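Local coordinates for protein guanine deaminase (Escherichia coli, PDB 6OHB) that catalyses the zinc-dependent hydrolytic deamination of guanine to xanthine and ammonia, a step in purine degradation, at residues 139-144 with 233-238; 168-173 with 207-212; 217-222 with 260-265. All blocks are in the same frame, centred on the assembly; numbering follows the deposited sequence.

Contact 1 of 3, residues 139-144 with 233-238; sequences LVFGTV and WVHTHL. With ZN (zinc ion), chain E.
Strands 135-141 and 233-238 of the amidohydrolase barrel meet here through side chains and one water, without a direct hydrogen bond; the axes of residues 139-141 and 233-238 approach to 8.6 Å and cross at -61°. His235, with CG anti to its backbone N, has its ring held between two side chains. Leu139 sets CG over one face, 3.4 Å from the centroid of the His235 ring, and Phe141 brings its edge, CE1 foremost, onto the opposite face. That edge-to-face pair has centroids 4.7 Å apart and planes at 75°. Phe141 also reaches His237 obliquely, with Phe141 CZ 3.7 Å from His237 ND1.

The polar link is a water in the plane of the His235 ring; the water donates to Val140 O at 2.9 Å and lies 2.8 Å from His235 ND1. His235 NE2 is hydrogen-bonded to His82 ND1. Metal binding falls to His237, whose NE2 lies 2.0 Å from ZN, a site shared with His82, His84 and Asp327. Since His237 ND1 bonds to the carbonyl of Arg209, it probably carries the proton and leaves NE2 to the metal, while the packed His235 acts as a second-shell residue that would fix the rotation of the zinc ligand His82.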
# COMPACT_ATOMS: atom_id res chain seq x y z
N LEU A 139 -10.83 18.22 -5.33
CA LEU A 139 -10.31 19.57 -5.13
C LEU A 139 -8.87 19.53 -5.61
O LEU A 139 -8.03 18.83 -5.02
CB LEU A 139 -10.43 19.98 -3.67
CG LEU A 139 -9.65 21.21 -3.20
CD1 LEU A 139 -10.04 22.45 -4.01
CD2 LEU A 139 -9.87 21.43 -1.71
N VAL A 140 -8.58 20.25 -6.69
CA VAL A 140 -7.41 19.99 -7.52
C VAL A 140 -6.50 21.22 -7.51
O VAL A 140 -6.94 22.32 -7.84
CB VAL A 140 -7.80 19.64 -8.97
CG1 VAL A 140 -6.56 19.34 -9.79
CG2 VAL A 140 -8.78 18.48 -9.00
N PHE A 141 -5.24 21.01 -7.14
CA PHE A 141 -4.23 22.04 -7.38
C PHE A 141 -3.94 22.12 -8.87
O PHE A 141 -3.69 21.10 -9.52
CB PHE A 141 -2.95 21.73 -6.61
CG PHE A 141 -2.72 22.62 -5.43
CD1 PHE A 141 -3.58 22.58 -4.34
CD2 PHE A 141 -1.64 23.49 -5.39
CE1 PHE A 141 -3.37 23.39 -3.25
CE2 PHE A 141 -1.42 24.30 -4.30
CZ PHE A 141 -2.28 24.25 -3.22
N GLY A 142 -3.99 23.33 -9.41
CA GLY A 142 -3.62 23.55 -10.79
C GLY A 142 -2.16 23.89 -11.02
O GLY A 142 -1.26 23.39 -10.34
N THR A 143 -1.93 24.76 -12.00
CA THR A 143 -0.63 25.31 -12.31
C THR A 143 -0.54 26.74 -11.81
O THR A 143 -1.49 27.31 -11.28
CB THR A 143 -0.41 25.29 -13.82
OG1 THR A 143 -1.66 25.60 -14.47
CG2 THR A 143 0.06 23.92 -14.28
N VAL A 144 0.64 27.34 -11.98
CA VAL A 144 0.71 28.79 -11.87
C VAL A 144 0.25 29.41 -13.19
O VAL A 144 -0.28 30.52 -13.19
CB VAL A 144 2.13 29.24 -11.49
CG1 VAL A 144 2.10 30.63 -10.90
CG2 VAL A 144 2.75 28.26 -10.52
N TRP A 233 -13.82 28.66 -3.43
CA TRP A 233 -13.12 27.89 -2.42
C TRP A 233 -11.76 28.52 -2.14
O TRP A 233 -11.24 29.31 -2.93
CB TRP A 233 -12.99 26.43 -2.85
CG TRP A 233 -14.19 25.60 -2.48
CD1 TRP A 233 -14.22 24.58 -1.58
CD2 TRP A 233 -15.53 25.76 -2.97
NE1 TRP A 233 -15.50 24.08 -1.48
CE2 TRP A 233 -16.32 24.79 -2.32
CE3 TRP A 233 -16.14 26.62 -3.88
CZ2 TRP A 233 -17.69 24.65 -2.57
CZ3 TRP A 233 -17.50 26.48 -4.13
CH2 TRP A 233 -18.26 25.51 -3.47
N VAL A 234 -11.20 28.17 -0.99
CA VAL A 234 -9.81 28.47 -0.66
C VAL A 234 -9.11 27.14 -0.42
O VAL A 234 -9.67 26.25 0.23
CB VAL A 234 -9.70 29.38 0.59
CG1 VAL A 234 -8.25 29.56 0.99
CG2 VAL A 234 -10.38 30.72 0.33
N HIS A 235 -7.90 27.00 -0.94
CA HIS A 235 -7.22 25.71 -0.91
C HIS A 235 -5.72 25.94 -0.77
O HIS A 235 -5.12 26.55 -1.66
CB HIS A 235 -7.53 24.92 -2.19
CG HIS A 235 -6.99 23.53 -2.19
ND1 HIS A 235 -6.77 22.82 -3.35
CD2 HIS A 235 -6.63 22.71 -1.17
CE1 HIS A 235 -6.30 21.62 -3.04
NE2 HIS A 235 -6.21 21.53 -1.73
N THR A 236 -5.12 25.46 0.31
CA THR A 236 -3.67 25.64 0.45
C THR A 236 -3.10 24.55 1.34
O THR A 236 -3.83 23.76 1.94
CB THR A 236 -3.35 27.04 1.00
OG1 THR A 236 -1.95 27.29 0.89
CG2 THR A 236 -3.78 27.17 2.46
N HIS A 237 -1.76 24.51 1.44
CA HIS A 237 -1.06 23.57 2.31
C HIS A 237 -0.82 24.21 3.68
O HIS A 237 -0.65 25.43 3.79
CB HIS A 237 0.28 23.15 1.69
CG HIS A 237 0.17 22.26 0.47
ND1 HIS A 237 0.08 22.76 -0.82
CD2 HIS A 237 0.20 20.91 0.35
CE1 HIS A 237 0.03 21.75 -1.67
NE2 HIS A 237 0.10 20.62 -0.99
N LEU A 238 -0.81 23.39 4.74
CA LEU A 238 -0.65 23.94 6.09
C LEU A 238 0.00 22.93 7.03
O LEU A 238 -0.51 21.82 7.19
CB LEU A 238 -2.01 24.37 6.68
CG LEU A 238 -2.04 24.90 8.12
CD1 LEU A 238 -1.37 26.25 8.21
CD2 LEU A 238 -3.48 24.98 8.61
ZN ZN E . -0.13 18.85 -1.99
O HOH W 1 -7.05 24.23 -5.70

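Contact 2 of 3, residues 168-173 with 207-212; sequences VMMDRN and TPRFAP
The parallel neighbours of a beta-alpha-beta unit, strands 164-169 and 203-208 joined through helix 182-196, run side by side and continue into the loops that follow. Met169 N donates to Thr207 O at 2.7 Å, in the carbonyl plane, and Met169 CB packs beside Pro208 CB. Met169 thus bonds to either side of Pro208, with Arg209 N making a weak bond of 3.3 Å to Met169 O. A water bridges the two backbones, donating to Met169 O at 3.1 Å and to Phe210 O at 2.5 Å.

These loops stand at the C-terminal mouth of the barrel, where Arg209 and Phe210 probably bind the substrate. The Arg209 chain leaves with CG anti to the backbone N and bends at chi3 (-66°). Met170 lies alongside, its SD at the guanidinium edge and weakly bonded to Arg209 NE at 3.2 Å, while Val168 CG1 crosses obliquely near Arg209 CB. The charge of Arg209 is paired with Glu110 through NH2. Further out, Pro212 O accepts two bonds from above its carbonyl plane: Asn173 ND2 comes to 2.9 Å of Pro212 O with that oxygen in its amide plane, and the extended Arg172 chain brings NE to 3.1 Å from Pro212 O.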
# COMPACT_ATOMS: atom_id res chain seq x y z
N VAL A 168 -2.45 28.13 -9.27
CA VAL A 168 -1.52 28.28 -8.16
C VAL A 168 -1.02 29.72 -8.11
O VAL A 168 -0.64 30.29 -9.14
CB VAL A 168 -0.35 27.29 -8.30
CG1 VAL A 168 0.67 27.52 -7.19
CG2 VAL A 168 -0.84 25.86 -8.28
N MET A 169 -1.06 30.31 -6.92
CA MET A 169 -0.51 31.64 -6.68
C MET A 169 0.82 31.48 -5.94
O MET A 169 0.84 30.99 -4.81
CB MET A 169 -1.49 32.49 -5.88
CG MET A 169 -2.87 32.61 -6.52
SD MET A 169 -4.08 33.48 -5.50
CE MET A 169 -3.08 34.77 -4.79
N MET A 170 1.91 31.91 -6.58
CA MET A 170 3.23 31.84 -5.96
C MET A 170 4.16 32.84 -6.64
O MET A 170 4.42 32.71 -7.85
CB MET A 170 3.80 30.42 -6.04
CG MET A 170 3.63 29.74 -7.40
SD MET A 170 4.35 28.09 -7.46
CE MET A 170 5.88 28.36 -6.57
N ASP A 171 4.67 33.81 -5.89
CA ASP A 171 5.48 34.88 -6.47
C ASP A 171 6.89 34.97 -5.88
O ASP A 171 7.63 35.90 -6.24
CB ASP A 171 4.77 36.23 -6.34
CG ASP A 171 4.65 36.71 -4.90
OD1 ASP A 171 4.81 35.89 -3.97
OD2 ASP A 171 4.39 37.92 -4.70
N ARG A 172 7.29 34.06 -5.00
CA ARG A 172 8.63 34.12 -4.43
C ARG A 172 9.10 32.73 -4.01
O ARG A 172 8.30 31.79 -3.92
CB ARG A 172 8.68 35.09 -3.24
CG ARG A 172 8.05 34.55 -1.97
CD ARG A 172 8.11 35.58 -0.86
NE ARG A 172 7.45 35.11 0.36
CZ ARG A 172 7.34 35.83 1.47
NH1 ARG A 172 7.83 37.06 1.53
NH2 ARG A 172 6.72 35.32 2.53
N ASN A 173 10.41 32.62 -3.79
CA ASN A 173 11.04 31.42 -3.22
C ASN A 173 10.82 30.19 -4.10
O ASN A 173 10.54 29.09 -3.61
CB ASN A 173 10.55 31.16 -1.80
CG ASN A 173 11.11 32.16 -0.80
OD1 ASN A 173 12.24 32.61 -0.94
ND2 ASN A 173 10.31 32.51 0.20
N THR A 207 -6.08 29.48 -4.79
CA THR A 207 -5.08 28.46 -4.48
C THR A 207 -3.70 29.08 -4.40
O THR A 207 -2.93 29.05 -5.37
CB THR A 207 -5.12 27.34 -5.53
OG1 THR A 207 -6.48 26.93 -5.74
CG2 THR A 207 -4.33 26.15 -5.07
N PRO A 208 -3.35 29.67 -3.25
CA PRO A 208 -1.93 29.92 -2.97
C PRO A 208 -1.28 28.61 -2.54
O PRO A 208 -1.83 27.88 -1.71
CB PRO A 208 -1.97 30.94 -1.83
CG PRO A 208 -3.30 30.70 -1.14
CD PRO A 208 -4.24 30.17 -2.19
N ARG A 209 -0.11 28.32 -3.11
CA ARG A 209 0.55 27.04 -2.82
C ARG A 209 0.75 26.88 -1.32
O ARG A 209 0.19 25.97 -0.70
CB ARG A 209 1.88 26.94 -3.56
CG ARG A 209 2.50 25.55 -3.46
CD ARG A 209 3.80 25.42 -4.22
NE ARG A 209 3.63 25.53 -5.67
CZ ARG A 209 3.44 24.50 -6.48
NH1 ARG A 209 3.40 23.26 -6.00
NH2 ARG A 209 3.29 24.71 -7.79
N PHE A 210 1.54 27.76 -0.72
CA PHE A 210 1.59 27.93 0.73
C PHE A 210 2.21 29.29 1.02
O PHE A 210 2.61 30.02 0.12
CB PHE A 210 2.35 26.79 1.42
CG PHE A 210 3.70 26.47 0.81
CD1 PHE A 210 4.03 25.17 0.47
CD2 PHE A 210 4.63 27.47 0.58
CE1 PHE A 210 5.26 24.88 -0.09
CE2 PHE A 210 5.86 27.17 0.03
CZ PHE A 210 6.18 25.88 -0.31
N ALA A 211 2.27 29.62 2.31
CA ALA A 211 2.77 30.94 2.71
C ALA A 211 4.23 31.19 2.31
O ALA A 211 4.53 32.32 1.90
CB ALA A 211 2.57 31.13 4.22
N PRO A 212 5.16 30.23 2.42
CA PRO A 212 6.54 30.52 2.00
C PRO A 212 6.67 31.09 0.60
O PRO A 212 7.51 31.97 0.38
CB PRO A 212 7.22 29.15 2.11
CG PRO A 212 6.53 28.49 3.24
CD PRO A 212 5.09 28.97 3.19
O HOH W 2 2.45 30.23 -2.32

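Contact 3 of 3, residues 217-222 with 260-265; sequences EQMAMA and DVYHQY
Helix 216-228 lies beside the C-terminal end of helix 258-264, and the backbones are nearest where Ala220 CA comes within 6.5 Å of Tyr265 CA, Tyr265 being the first residue to leave the helical conformation. Met219 and Tyr265 carry the contact, pointing at each other and crossing at about a right angle. The Tyr265 ring offers a face to the first methylene of the methionine: Met219 CB sits over the middle of that ring, 3.5 Å from the centroid, in a well-centred CH-pi contact. From there the Met219 chain curls: CG is anti to the carbonyl carbon, and the chain then bends at chi2 (-68°) and chi3 (-61°). The curl places Met219 SD 5.5 Å from the centroid of the Tyr265 ring, an oblique Met-aromatic contact, and carries the terminal methyl across to the other helix. There Met219 CE lies 3.7 Å from Tyr262 CD1 and 4.3 Å from Val261 CG1. Beyond the centre of the Tyr265 ring, its CE1 corner rests near the backbone of the next residue, 3.8 Å from Ala220 N, and close to the Ala220 methyl.

Within residues 260-265, Gln264 NE2 reaches back one turn to Asp260 OD1 at 3.0 Å, nearly straight at 167°, and that carboxylate oxygen also forms a salt bridge with Arg287. Tyr262 serves two environments: its ring receives the methionine methyl, while its OH is hydrogen-bonded to the backbone oxygen of His237, a residue that binds zinc. No hydrogen bond or salt bridge joins the two helical segments, so their association rests on dispersion and on the pi face of Tyr265, and the hydrogen bond of Tyr262 OH to His237 O would hold the ring that Met219 CE touches.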
# COMPACT_ATOMS: atom_id res chain seq x y z
N GLU A 217 2.14 40.89 -0.43
CA GLU A 217 1.31 41.47 -1.48
C GLU A 217 0.40 40.43 -2.12
O GLU A 217 -0.80 40.67 -2.33
CB GLU A 217 2.20 42.12 -2.55
CG GLU A 217 2.72 43.49 -2.16
CD GLU A 217 3.66 43.45 -0.98
OE1 GLU A 217 4.76 42.86 -1.11
OE2 GLU A 217 3.30 43.98 0.09
N GLN A 218 0.95 39.25 -2.42
CA GLN A 218 0.14 38.20 -3.02
C GLN A 218 -0.90 37.66 -2.04
O GLN A 218 -2.02 37.34 -2.43
CB GLN A 218 1.03 37.07 -3.53
CG GLN A 218 0.29 36.06 -4.37
CD GLN A 218 1.22 35.10 -5.08
OE1 GLN A 218 1.81 34.22 -4.45
NE2 GLN A 218 1.35 35.26 -6.39
N MET A 219 -0.54 37.55 -0.76
CA MET A 219 -1.52 37.14 0.24
C MET A 219 -2.67 38.14 0.31
O MET A 219 -3.84 37.76 0.44
CB MET A 219 -0.86 36.97 1.61
CG MET A 219 0.13 35.80 1.70
SD MET A 219 -0.59 34.14 1.61
CE MET A 219 -1.67 34.13 3.04
N ALA A 220 -2.35 39.44 0.19
CA ALA A 220 -3.40 40.45 0.16
C ALA A 220 -4.27 40.31 -1.09
O ALA A 220 -5.49 40.49 -1.03
CB ALA A 220 -2.79 41.85 0.23
N MET A 221 -3.66 39.97 -2.23
CA MET A 221 -4.46 39.76 -3.45
C MET A 221 -5.39 38.56 -3.30
O MET A 221 -6.54 38.59 -3.76
CB MET A 221 -3.54 39.58 -4.66
CG MET A 221 -2.80 40.84 -5.08
SD MET A 221 -3.90 42.25 -5.36
CE MET A 221 -3.34 42.83 -6.96
N ALA A 222 -4.92 37.48 -2.66
CA ALA A 222 -5.78 36.33 -2.42
C ALA A 222 -6.94 36.69 -1.49
O ALA A 222 -8.09 36.28 -1.72
CB ALA A 222 -4.98 35.17 -1.84
N ASP A 260 -2.21 31.33 11.50
CA ASP A 260 -2.61 32.72 11.71
C ASP A 260 -2.24 33.61 10.53
O ASP A 260 -2.89 34.65 10.34
CB ASP A 260 -1.99 33.26 12.99
CG ASP A 260 -2.54 34.63 13.36
OD1 ASP A 260 -3.67 34.69 13.90
OD2 ASP A 260 -1.85 35.64 13.10
N VAL A 261 -1.25 33.23 9.73
CA VAL A 261 -0.97 33.99 8.51
C VAL A 261 -2.18 33.94 7.58
O VAL A 261 -2.61 34.96 7.04
CB VAL A 261 0.29 33.46 7.82
CG1 VAL A 261 0.63 34.33 6.61
CG2 VAL A 261 1.45 33.41 8.80
N TYR A 262 -2.74 32.74 7.39
CA TYR A 262 -3.93 32.61 6.54
C TYR A 262 -5.13 33.29 7.18
O TYR A 262 -5.93 33.93 6.49
CB TYR A 262 -4.24 31.14 6.29
CG TYR A 262 -3.17 30.38 5.55
CD1 TYR A 262 -2.65 30.86 4.35
CD2 TYR A 262 -2.68 29.18 6.05
CE1 TYR A 262 -1.66 30.15 3.68
CE2 TYR A 262 -1.70 28.47 5.38
CZ TYR A 262 -1.19 28.96 4.20
OH TYR A 262 -0.22 28.25 3.54
N HIS A 263 -5.25 33.17 8.50
CA HIS A 263 -6.41 33.72 9.21
C HIS A 263 -6.45 35.25 9.13
O HIS A 263 -7.51 35.83 8.91
CB HIS A 263 -6.41 33.25 10.66
CG HIS A 263 -7.58 33.73 11.46
ND1 HIS A 263 -8.87 33.31 11.22
CD2 HIS A 263 -7.65 34.58 12.51
CE1 HIS A 263 -9.69 33.89 12.08
NE2 HIS A 263 -8.97 34.67 12.88
N GLN A 264 -5.30 35.91 9.33
CA GLN A 264 -5.27 37.37 9.29
C GLN A 264 -5.56 37.90 7.90
O GLN A 264 -6.08 39.02 7.76
CB GLN A 264 -3.92 37.89 9.78
CG GLN A 264 -3.63 37.65 11.26
CD GLN A 264 -4.77 38.07 12.18
OE1 GLN A 264 -5.36 39.14 12.01
NE2 GLN A 264 -5.08 37.23 13.16
N TYR A 265 -5.24 37.14 6.86
CA TYR A 265 -5.60 37.50 5.50
C TYR A 265 -6.99 36.98 5.11
O TYR A 265 -7.28 36.86 3.91
CB TYR A 265 -4.55 36.99 4.51
CG TYR A 265 -3.27 37.79 4.51
CD1 TYR A 265 -3.23 39.08 3.98
CD2 TYR A 265 -2.10 37.28 5.05
CE1 TYR A 265 -2.06 39.82 3.98
CE2 TYR A 265 -0.92 38.01 5.06
CZ TYR A 265 -0.91 39.28 4.52
OH TYR A 265 0.26 40.01 4.53

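In the fold
From the N terminus, strand 135-141 opens contact 1, which closes only at strand 233-238 after 88 intervening residues. Contact 2 lies wholly within that span, closing the shorter crossover between strands 164-169 and 203-208. Contact 3 follows contact 2 in series but crosses contact 1: helix 216-228 precedes strand 233-238, whereas its partner, helix 258-264, comes after it. Between neighbouring strands of the wall, Thr143 O meets Val168 N and Thr236 OG1 meets Pro208 O, linking contacts 1 and 2. Leu238 packs on the Tyr262 ring, so contact 3 ties the outer helices to the strand that reaches the zinc.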